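WbbZ protein (Klebsiella pneumoniae subsp. pneumoniae NTUH-K2044, PDB 6X1L) has no established function but probably acts as a pyruvyl transferase that modifies a cell-surface polysaccharide. Local coordinates at residues 120-125 against 136-141; 115-120 against 141-146. All coordinates share one frame; numbering follows the deposited sequence.

Contact 1. Residues 120-125 against 136-141; sequences FVVFCR and LNYEPN
Tyr-138 leans from the 136-141 loop onto strand 120-124, its CB directed at Phe-120 and Val-122. The first torsion sets CG opposite the carbonyl carbon and beside the backbone N (chi1 -81°), which sends the ring out toward the start of the strand. Along the ring, the CD2 side meets the carboxamide of Asn-143. CE2 makes the apolar contact: Val-122 CG2 lies 4.0 Å from Tyr-138 CE2, the two side chains crossing at about a right angle. With Val-122 CG1 anti to the backbone N (chi1 -173°), CG2 is the methyl turned to the tyrosine. Phe-120 CB reaches the same Tyr-138 CE2 at 4.0 Å, but from the rim and in the tyrosine plane. At the tip, Tyr-138 OH comes to 3.4 Å from Phe-120 CD2 and 3.6 Å from Phe-120 CB, meeting the phenylalanine ring at its edge and in its plane. The rest of that ring turns away, to Phe-113, Val-99 and Ile-93. Tyr-138 OH is hydrogen-bonded to Phe-113 O of helix 110-115, while Ile-133 of helix 127-135 also packs on the tyrosine. Within the beta-alpha-beta crossover 120-124 / 127-135 / 144-146, the contact thus packs the first strand against the loop after the helix by van der Waals packing, the hydroxyl included: no hydrogen bond crosses it, and the buried hydroxyl meets its polar need at a backbone carbonyl outside both segments.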
loop_
_atom_site.group_PDB
_atom_site.type_symbol
_atom_site.label_atom_id
_atom_site.label_comp_id
_atom_site.label_asym_id
_atom_site.label_seq_id
_atom_site.Cartn_x
_atom_site.Cartn_y
_atom_site.Cartn_z
ATOM N N PHE A 120 31.456 -3.049 14.235
ATOM C CA PHE A 120 30.052 -3.421 14.344
ATOM C C PHE A 120 29.519 -3.175 15.748
ATOM O O PHE A 120 30.166 -3.514 16.743
ATOM C CB PHE A 120 29.852 -4.897 13.994
ATOM C CG PHE A 120 29.632 -5.161 12.538
ATOM C CD1 PHE A 120 29.052 -4.208 11.721
ATOM C CD2 PHE A 120 29.991 -6.379 11.988
ATOM C CE1 PHE A 120 28.843 -4.465 10.380
ATOM C CE2 PHE A 120 29.786 -6.642 10.651
ATOM C CZ PHE A 120 29.214 -5.686 9.845
ATOM N N VAL A 121 28.326 -2.593 15.818
ATOM C CA VAL A 121 27.511 -2.588 17.026
ATOM C C VAL A 121 26.200 -3.257 16.642
ATOM O O VAL A 121 25.440 -2.721 15.824
ATOM C CB VAL A 121 27.291 -1.175 17.578
ATOM C CG1 VAL A 121 26.431 -1.227 18.831
ATOM C CG2 VAL A 121 28.632 -0.513 17.878
ATOM N N VAL A 122 25.946 -4.441 17.198
ATOM C CA VAL A 122 24.890 -5.324 16.715
ATOM C C VAL A 122 23.759 -5.356 17.730
ATOM O O VAL A 122 23.966 -5.719 18.893
ATOM C CB VAL A 122 25.410 -6.744 16.449
ATOM C CG1 VAL A 122 24.321 -7.579 15.785
ATOM C CG2 VAL A 122 26.664 -6.704 15.593
ATOM N N PHE A 123 22.555 -5.004 17.284
ATOM C CA PHE A 123 21.353 -5.157 18.091
ATOM C C PHE A 123 20.584 -6.369 17.583
ATOM O O PHE A 123 20.282 -6.463 16.387
ATOM C CB PHE A 123 20.493 -3.895 18.042
ATOM C CG PHE A 123 21.098 -2.732 18.769
ATOM C CD1 PHE A 123 20.818 -2.515 20.107
ATOM C CD2 PHE A 123 21.962 -1.866 18.119
ATOM C CE1 PHE A 123 21.387 -1.452 20.786
ATOM C CE2 PHE A 123 22.533 -0.802 18.788
ATOM C CZ PHE A 123 22.245 -0.594 20.125
ATOM N N CYS A 124 20.277 -7.291 18.490
ATOM C CA CYS A 124 19.623 -8.548 18.169
ATOM C C CYS A 124 18.190 -8.520 18.682
ATOM O O CYS A 124 17.936 -8.101 19.817
ATOM C CB CYS A 124 20.383 -9.722 18.790
ATOM S SG CYS A 124 22.177 -9.605 18.568
ATOM N N ARG A 125 17.253 -8.969 17.848
ATOM C CA ARG A 125 15.842 -8.918 18.202
ATOM C C ARG A 125 15.319 -10.233 18.773
ATOM O O ARG A 125 14.112 -10.355 19.007
ATOM C CB ARG A 125 15.002 -8.489 16.992
ATOM C CG ARG A 125 14.974 -9.471 15.838
ATOM C CD ARG A 125 14.170 -8.884 14.668
ATOM N NE ARG A 125 14.004 -9.844 13.583
ATOM C CZ ARG A 125 13.403 -9.567 12.430
ATOM N NH1 ARG A 125 12.919 -8.352 12.209
ATOM N NH2 ARG A 125 13.294 -10.502 11.497
ATOM N N LEU A 136 30.619 -15.259 18.855
ATOM C CA LEU A 136 31.704 -14.779 18.007
ATOM C C LEU A 136 32.608 -13.794 18.735
ATOM O O LEU A 136 33.270 -12.971 18.089
ATOM C CB LEU A 136 31.138 -14.154 16.726
ATOM C CG LEU A 136 30.235 -15.055 15.895
ATOM C CD1 LEU A 136 29.727 -14.341 14.647
ATOM C CD2 LEU A 136 30.976 -16.324 15.527
ATOM N N ASN A 137 32.625 -13.854 20.069
ATOM C CA ASN A 137 33.449 -13.031 20.948
ATOM C C ASN A 137 33.007 -11.572 20.997
ATOM O O ASN A 137 33.775 -10.711 21.436
ATOM C CB ASN A 137 34.930 -13.127 20.569
ATOM C CG ASN A 137 35.812 -13.411 21.763
ATOM O OD1 ASN A 137 35.336 -13.846 22.816
ATOM N ND2 ASN A 137 37.105 -13.177 21.605
ATOM N N TYR A 138 31.785 -11.268 20.567
ATOM C CA TYR A 138 31.231 -9.946 20.811
ATOM C C TYR A 138 30.914 -9.781 22.291
ATOM O O TYR A 138 30.543 -10.734 22.980
ATOM C CB TYR A 138 29.969 -9.722 19.968
ATOM C CG TYR A 138 30.270 -9.321 18.550
ATOM C CD1 TYR A 138 30.783 -10.240 17.643
ATOM C CD2 TYR A 138 30.038 -8.024 18.115
ATOM C CE1 TYR A 138 31.060 -9.878 16.340
ATOM C CE2 TYR A 138 30.306 -7.650 16.809
ATOM C CZ TYR A 138 30.817 -8.581 15.927
ATOM O OH TYR A 138 31.091 -8.211 14.631
ATOM N N GLU A 139 31.050 -8.549 22.781
ATOM C CA GLU A 139 30.954 -8.299 24.213
ATOM C C GLU A 139 29.588 -7.733 24.554
ATOM O O GLU A 139 29.283 -6.600 24.151
ATOM C CB GLU A 139 32.049 -7.341 24.666
ATOM C CG GLU A 139 31.940 -6.930 26.118
ATOM C CD GLU A 139 33.270 -6.497 26.692
ATOM O OE1 GLU A 139 34.290 -6.615 25.977
ATOM O OE2 GLU A 139 33.299 -6.045 27.855
ATOM N N PRO A 140 28.751 -8.462 25.296
ATOM C CA PRO A 140 27.415 -7.949 25.627
ATOM C C PRO A 140 27.492 -6.606 26.334
ATOM O O PRO A 140 28.365 -6.372 27.170
ATOM C CB PRO A 140 26.833 -9.035 26.539
ATOM C CG PRO A 140 27.572 -10.273 26.163
ATOM C CD PRO A 140 28.965 -9.820 25.824
ATOM N N ASN A 141 26.568 -5.719 25.970
ATOM C CA ASN A 141 26.435 -4.359 26.485
ATOM C C ASN A 141 27.570 -3.439 26.051
ATOM O O ASN A 141 27.693 -2.326 26.585
ATOM C CB ASN A 141 26.289 -4.338 28.011
ATOM C CG ASN A 141 24.906 -4.769 28.461
ATOM O OD1 ASN A 141 23.928 -4.622 27.723
ATOM N ND2 ASN A 141 24.815 -5.303 29.670
#

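Contact 2. Residues 115-120 against 141-146; sequences NNIDKF and NKNVFI
The carboxamide of Asn-143 is the flat group that meets Ile-117, and its amide end does the touching: Asn-143 ND2 lies 3.8 Å from Ile-117 CG1 and 3.7 Å from Ile-117 O, the latter too long for a hydrogen bond. The other end of the amide is held within its own loop, where Asn-143 OD1 accepts from Glu-139 N. A second flat group, the Phe-145 ring, takes no part in the crossing; Asn-141 N stands 4.1 Å over one of its faces, toward the rim, and the ring also stacks with Phe-123. Asn-143 CG sits between the backbone N and the carbonyl carbon (chi1 55°), swinging the amide to Ile-117 while Asn-143 CB stays 3.5 Å from Phe-120 O. Ile-117 brings CG1 from the 115-120 turn, and the two side chains pass obliquely. That turn is tied by Asn-116 O, which accepts from both Lys-119 N and Phe-120 N. The contact brings together two turns at the same end of the six-stranded parallel sheet: 115-120 leads from helix 110-115 into strand 120-124, while residues 141-143 are the last part of the loop from helix 127-135 to strand 144-146, an edge strand of this sheet within the chain.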
loop_
_atom_site.group_PDB
_atom_site.type_symbol
_atom_site.label_atom_id
_atom_site.label_comp_id
_atom_site.label_asym_id
_atom_site.label_seq_id
_atom_site.Cartn_x
_atom_site.Cartn_y
_atom_site.Cartn_z
ATOM N N ASN A 115 35.478 -10.603 11.245
ATOM C CA ASN A 115 36.492 -9.723 10.675
ATOM C C ASN A 115 36.150 -8.241 10.785
ATOM O O ASN A 115 36.993 -7.407 10.441
ATOM C CB ASN A 115 36.741 -10.092 9.211
ATOM C CG ASN A 115 37.616 -11.322 9.066
ATOM O OD1 ASN A 115 38.550 -11.529 9.842
ATOM N ND2 ASN A 115 37.318 -12.147 8.070
ATOM N N ASN A 116 34.952 -7.888 11.256
ATOM C CA ASN A 116 34.570 -6.490 11.422
ATOM C C ASN A 116 34.127 -6.209 12.853
ATOM O O ASN A 116 33.324 -5.302 13.094
ATOM C CB ASN A 116 33.464 -6.102 10.438
ATOM C CG ASN A 116 33.851 -6.358 8.995
ATOM O OD1 ASN A 116 34.596 -5.584 8.395
ATOM N ND2 ASN A 116 33.346 -7.449 8.431
ATOM N N ILE A 117 34.646 -6.977 13.815
ATOM C CA ILE A 117 34.195 -6.862 15.200
ATOM C C ILE A 117 34.495 -5.478 15.768
ATOM O O ILE A 117 33.778 -4.997 16.656
ATOM C CB ILE A 117 34.830 -7.983 16.051
ATOM C CG1 ILE A 117 34.218 -8.022 17.455
ATOM C CG2 ILE A 117 36.345 -7.823 16.124
ATOM C CD1 ILE A 117 34.590 -9.259 18.250
ATOM N N ASP A 118 35.528 -4.802 15.263
ATOM C CA ASP A 118 35.899 -3.497 15.796
ATOM C C ASP A 118 35.038 -2.358 15.266
ATOM O O ASP A 118 35.132 -1.242 15.785
ATOM C CB ASP A 118 37.374 -3.206 15.503
ATOM C CG ASP A 118 38.306 -3.866 16.506
ATOM O OD1 ASP A 118 38.655 -5.051 16.314
ATOM O OD2 ASP A 118 38.679 -3.201 17.495
ATOM N N LYS A 119 34.199 -2.599 14.261
ATOM C CA LYS A 119 33.336 -1.553 13.734
ATOM C C LYS A 119 31.853 -1.815 13.933
ATOM O O LYS A 119 31.065 -0.868 13.836
ATOM C CB LYS A 119 33.609 -1.338 12.237
ATOM C CG LYS A 119 35.090 -1.237 11.905
ATOM C CD LYS A 119 35.326 -0.654 10.525
ATOM C CE LYS A 119 34.985 0.823 10.489
ATOM N NZ LYS A 119 35.310 1.419 9.166
ATOM N N PHE A 120 31.456 -3.049 14.235
ATOM C CA PHE A 120 30.052 -3.421 14.344
ATOM C C PHE A 120 29.519 -3.175 15.748
ATOM O O PHE A 120 30.166 -3.514 16.743
ATOM C CB PHE A 120 29.852 -4.897 13.994
ATOM C CG PHE A 120 29.632 -5.161 12.538
ATOM C CD1 PHE A 120 29.052 -4.208 11.721
ATOM C CD2 PHE A 120 29.991 -6.379 11.988
ATOM C CE1 PHE A 120 28.843 -4.465 10.380
ATOM C CE2 PHE A 120 29.786 -6.642 10.651
ATOM C CZ PHE A 120 29.214 -5.686 9.845
ATOM N N ASN A 141 26.568 -5.719 25.970
ATOM C CA ASN A 141 26.435 -4.359 26.485
ATOM C C ASN A 141 27.570 -3.439 26.051
ATOM O O ASN A 141 27.693 -2.326 26.585
ATOM C CB ASN A 141 26.289 -4.338 28.011
ATOM C CG ASN A 141 24.906 -4.769 28.461
ATOM O OD1 ASN A 141 23.928 -4.622 27.723
ATOM N ND2 ASN A 141 24.815 -5.303 29.670
ATOM N N LYS A 142 28.382 -3.849 25.074
ATOM C CA LYS A 142 29.390 -2.971 24.492
ATOM C C LYS A 142 29.241 -2.893 22.976
ATOM O O LYS A 142 29.101 -1.800 22.417
ATOM C CB LYS A 142 30.800 -3.438 24.868
ATOM C CG LYS A 142 31.894 -2.611 24.212
ATOM C CD LYS A 142 33.243 -2.837 24.864
ATOM C CE LYS A 142 34.288 -1.890 24.292
ATOM N NZ LYS A 142 35.546 -1.914 25.090
ATOM N N ASN A 143 29.273 -4.040 22.295
ATOM C CA ASN A 143 29.070 -4.063 20.852
ATOM C C ASN A 143 28.049 -5.110 20.417
ATOM O O ASN A 143 27.894 -5.340 19.214
ATOM C CB ASN A 143 30.397 -4.283 20.112
ATOM C CG ASN A 143 31.120 -5.531 20.568
ATOM O OD1 ASN A 143 30.675 -6.220 21.484
ATOM N ND2 ASN A 143 32.241 -5.834 19.922
ATOM N N VAL A 144 27.355 -5.752 21.354
ATOM C CA VAL A 144 26.206 -6.591 21.026
ATOM C C VAL A 144 25.154 -6.399 22.112
ATOM O O VAL A 144 25.479 -6.370 23.303
ATOM C CB VAL A 144 26.580 -8.080 20.859
ATOM C CG1 VAL A 144 27.177 -8.660 22.140
ATOM C CG2 VAL A 144 25.367 -8.885 20.405
ATOM N N PHE A 145 23.902 -6.224 21.691
ATOM C CA PHE A 145 22.782 -5.970 22.585
ATOM C C PHE A 145 21.576 -6.757 22.094
ATOM O O PHE A 145 21.505 -7.162 20.930
ATOM C CB PHE A 145 22.405 -4.479 22.649
ATOM C CG PHE A 145 23.548 -3.564 22.978
ATOM C CD1 PHE A 145 23.704 -3.066 24.261
ATOM C CD2 PHE A 145 24.453 -3.178 22.000
ATOM C CE1 PHE A 145 24.745 -2.215 24.565
ATOM C CE2 PHE A 145 25.502 -2.330 22.303
ATOM C CZ PHE A 145 25.647 -1.850 23.585
ATOM N N ILE A 146 20.608 -6.949 22.986
ATOM C CA ILE A 146 19.365 -7.630 22.656
ATOM C C ILE A 146 18.200 -6.734 23.056
ATOM O O ILE A 146 18.206 -6.141 24.141
ATOM C CB ILE A 146 19.267 -9.010 23.339
ATOM C CG1 ILE A 146 17.973 -9.721 22.936
ATOM C CG2 ILE A 146 19.374 -8.883 24.852
ATOM C CD1 ILE A 146 17.958 -11.192 23.275
#

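How the contacts relate
Contacts 1 and 2 have Phe-120 and Asn-141 in common, but only Phe-120 touches across both; their centres lie about 4 Å apart. Both lie beside the start of the pairing of neighbouring parallel strands 120-124 and 144-146, where two probable hydrogen bonds run from Val-122 O to Phe-145 N, 2.8 Å, and from Cys-124 N to Phe-145 O, 2.7 Å. Tyr-138 of contact 1 also packs on the turn of contact 2, its OH 3.4 Å from Ile-117 CA. Together they pack the loop following helix 127-135 against the entry to strand 120-124, at the edge of the six-stranded sheet.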